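Local structure of positive phenol-degradative gene regulator (Ralstonia sp. E2, 5FS0) at residues F128-S133 and M153-A158. The protein probably activates transcription of phenol-degradation genes as a sigma-54-dependent, ATP-binding regulator, whose N-terminal sensory domain, the piece described here, binds phenols and zinc. Residues are numbered along the deposited sequence; the frame is centred on the assembly and turned at random.
Sequences FLWEDS and MQIGYA. With 5JC (2,4-dichlorophenol), chain C.
Strand 128-131 and helix 153-158 run roughly antiparallel at 144°, their axes 12.2 Å apart, and W130 spans the gap toward Q154, I155 and A158. Both belong to the V4R part of the sensory domain, where an antiparallel sheet and helix 152-166 border the phenol pocket; W130 also lies beside C185, and I155 beside E174, both zinc ligands. A broad indole suits this place, since it reaches the helix with its six-membered ring and the ligand with its pyrrole nitrogen. CH2 of W130 lies 3.1 Å from the backbone O of Q154 and 3.7 Å from CD1 of I155, while A158, small enough to sit beside the ligand, meets the indole edge with its methyl. The extended Q154 chain runs back along the indole, against the reach of W130, its amide plane turned 82° from the ring; its CB makes an off-centre CH-pi contact 4.0 Å from the six-membered ring centroid. OE1 of Q154 lies over one indole face and 3.3 Å from OG of S133, at best a weak hydrogen bond, since the backbone O of W130 competes for the same hydroxyl proton. Toward the pocket, F128 lays a ring face over the dichlorophenol, whereas Y157 presents an edge to it. H102 ND1 also hydrogen-bonds the ligand, whose OAA accepts a bent bond from NE1 of W130 (2.7 Å, 133° at the hydrogen), less certain because NE1 is crowded.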
loop_
_atom_site.group_PDB
_atom_site.type_symbol
_atom_site.label_atom_id
_atom_site.label_comp_id
_atom_site.label_asym_id
_atom_site.label_seq_id
_atom_site.Cartn_x
_atom_site.Cartn_y
_atom_site.Cartn_z
ATOM N N PHE A 128 -18.732 13.594 -7.264
ATOM C CA PHE A 128 -18.209 12.413 -7.943
ATOM C C PHE A 128 -18.938 11.149 -7.503
ATOM O O PHE A 128 -19.434 11.079 -6.383
ATOM C CB PHE A 128 -16.695 12.272 -7.670
ATOM C CG PHE A 128 -15.882 13.470 -8.100
ATOM C CD1 PHE A 128 -15.759 14.578 -7.275
ATOM C CD2 PHE A 128 -15.243 13.487 -9.326
ATOM C CE1 PHE A 128 -15.026 15.676 -7.666
ATOM C CE2 PHE A 128 -14.511 14.587 -9.724
ATOM C CZ PHE A 128 -14.401 15.677 -8.897
ATOM N N LEU A 129 -19.009 10.155 -8.384
ATOM C CA LEU A 129 -19.407 8.812 -7.967
ATOM C C LEU A 129 -18.167 7.924 -7.791
ATOM O O LEU A 129 -17.260 7.935 -8.634
ATOM C CB LEU A 129 -20.367 8.168 -8.975
ATOM C CG LEU A 129 -21.794 8.715 -9.100
ATOM C CD1 LEU A 129 -22.696 7.651 -9.705
ATOM C CD2 LEU A 129 -22.358 9.219 -7.764
ATOM N N TRP A 130 -18.136 7.164 -6.701
ATOM C CA TRP A 130 -17.015 6.276 -6.418
ATOM C C TRP A 130 -17.421 4.813 -6.560
ATOM O O TRP A 130 -17.660 4.126 -5.567
ATOM C CB TRP A 130 -16.468 6.537 -5.013
ATOM C CG TRP A 130 -15.371 7.556 -4.975
ATOM C CD1 TRP A 130 -14.757 8.139 -6.046
ATOM C CD2 TRP A 130 -14.758 8.115 -3.808
ATOM N NE1 TRP A 130 -13.800 9.026 -5.617
ATOM C CE2 TRP A 130 -13.780 9.030 -4.247
ATOM C CE3 TRP A 130 -14.940 7.931 -2.434
ATOM C CZ2 TRP A 130 -12.988 9.759 -3.362
ATOM C CZ3 TRP A 130 -14.153 8.655 -1.557
ATOM C CH2 TRP A 130 -13.188 9.558 -2.024
ATOM N N GLU A 131 -17.497 4.343 -7.801
ATOM C CA GLU A 131 -17.875 2.962 -8.075
ATOM C C GLU A 131 -16.718 2.008 -7.800
ATOM O O GLU A 131 -15.575 2.281 -8.165
ATOM C CB GLU A 131 -18.346 2.813 -9.523
ATOM C CG GLU A 131 -19.816 3.133 -9.733
ATOM C CD GLU A 131 -20.218 3.097 -11.194
ATOM O OE1 GLU A 131 -20.331 1.987 -11.755
ATOM O OE2 GLU A 131 -20.420 4.179 -11.784
ATOM N N ASP A 132 -17.023 0.888 -7.152
ATOM C CA ASP A 132 -16.009 -0.109 -6.826
ATOM C C ASP A 132 -14.819 0.249 -5.943
ATOM O O ASP A 132 -13.666 0.094 -6.346
ATOM C CB ASP A 132 -15.452 -0.742 -8.103
ATOM C CG ASP A 132 -16.452 -1.656 -8.785
ATOM O OD1 ASP A 132 -17.457 -2.024 -8.142
ATOM O OD2 ASP A 132 -16.232 -2.004 -9.964
ATOM N N SER A 133 -15.106 0.726 -4.737
ATOM C CA SER A 133 -14.061 1.106 -3.794
ATOM C C SER A 133 -13.501 0.038 -2.861
ATOM O O SER A 133 -14.241 -0.582 -2.097
ATOM C CB SER A 133 -14.651 2.259 -2.980
ATOM O OG SER A 133 -15.120 3.294 -3.827
ATOM N N MET A 153 -9.019 6.905 3.433
ATOM C CA MET A 153 -7.867 7.115 2.580
ATOM C C MET A 153 -8.315 7.748 1.268
ATOM O O MET A 153 -7.730 8.735 0.813
ATOM C CB MET A 153 -7.152 5.796 2.332
ATOM C CG MET A 153 -5.689 5.911 1.982
ATOM S SD MET A 153 -4.996 4.284 1.584
ATOM C CE MET A 153 -5.789 3.258 2.809
ATOM N N GLN A 154 -9.383 7.205 0.690
ATOM C CA GLN A 154 -9.876 7.689 -0.596
ATOM C C GLN A 154 -10.330 9.153 -0.521
ATOM O O GLN A 154 -10.134 9.921 -1.463
ATOM C CB GLN A 154 -11.008 6.797 -1.082
ATOM C CG GLN A 154 -10.626 5.306 -1.117
ATOM C CD GLN A 154 -11.719 4.438 -1.727
ATOM O OE1 GLN A 154 -12.789 4.933 -2.074
ATOM N NE2 GLN A 154 -11.450 3.145 -1.870
ATOM N N ILE A 155 -10.917 9.529 0.615
ATOM C CA ILE A 155 -11.354 10.898 0.845
ATOM C C ILE A 155 -10.162 11.823 1.084
ATOM O O ILE A 155 -10.176 12.988 0.685
ATOM C CB ILE A 155 -12.320 10.979 2.042
ATOM C CG1 ILE A 155 -13.753 10.752 1.562
ATOM C CG2 ILE A 155 -12.211 12.330 2.744
ATOM C CD1 ILE A 155 -14.264 11.842 0.643
ATOM N N GLY A 156 -9.132 11.303 1.743
ATOM C CA GLY A 156 -7.930 12.066 1.985
ATOM C C GLY A 156 -7.229 12.377 0.674
ATOM O O GLY A 156 -6.637 13.440 0.529
ATOM N N TYR A 157 -7.306 11.447 -0.281
ATOM C CA TYR A 157 -6.657 11.623 -1.578
ATOM C C TYR A 157 -7.331 12.761 -2.352
ATOM O O TYR A 157 -6.654 13.662 -2.858
ATOM C CB TYR A 157 -6.680 10.310 -2.379
ATOM C CG TYR A 157 -6.094 10.389 -3.785
ATOM C CD1 TYR A 157 -6.804 10.993 -4.823
ATOM C CD2 TYR A 157 -4.842 9.835 -4.082
ATOM C CE1 TYR A 157 -6.281 11.079 -6.099
ATOM C CE2 TYR A 157 -4.315 9.905 -5.364
ATOM C CZ TYR A 157 -5.038 10.534 -6.367
ATOM O OH TYR A 157 -4.540 10.607 -7.649
ATOM N N ALA A 158 -8.658 12.718 -2.438
ATOM C CA ALA A 158 -9.428 13.772 -3.104
ATOM C C ALA A 158 -9.138 15.175 -2.518
ATOM O O ALA A 158 -8.952 16.161 -3.250
ATOM C CB ALA A 158 -10.942 13.445 -3.016
HETATM CL CL1 5JC C . -13.610 11.741 -6.369
HETATM C CAI 5JC C . -11.951 12.173 -6.636
HETATM C CAF 5JC C . -11.636 13.596 -6.972
HETATM C CAH 5JC C . -10.361 13.946 -7.183
HETATM CL CL2 5JC C . -10.016 15.601 -7.576
HETATM C CAE 5JC C . -9.247 12.921 -7.077
HETATM C CAD 5JC C . -9.543 11.640 -6.772
HETATM C CAG 5JC C . -10.979 11.245 -6.540
HETATM O OAA 5JC C . -11.311 9.918 -6.226
#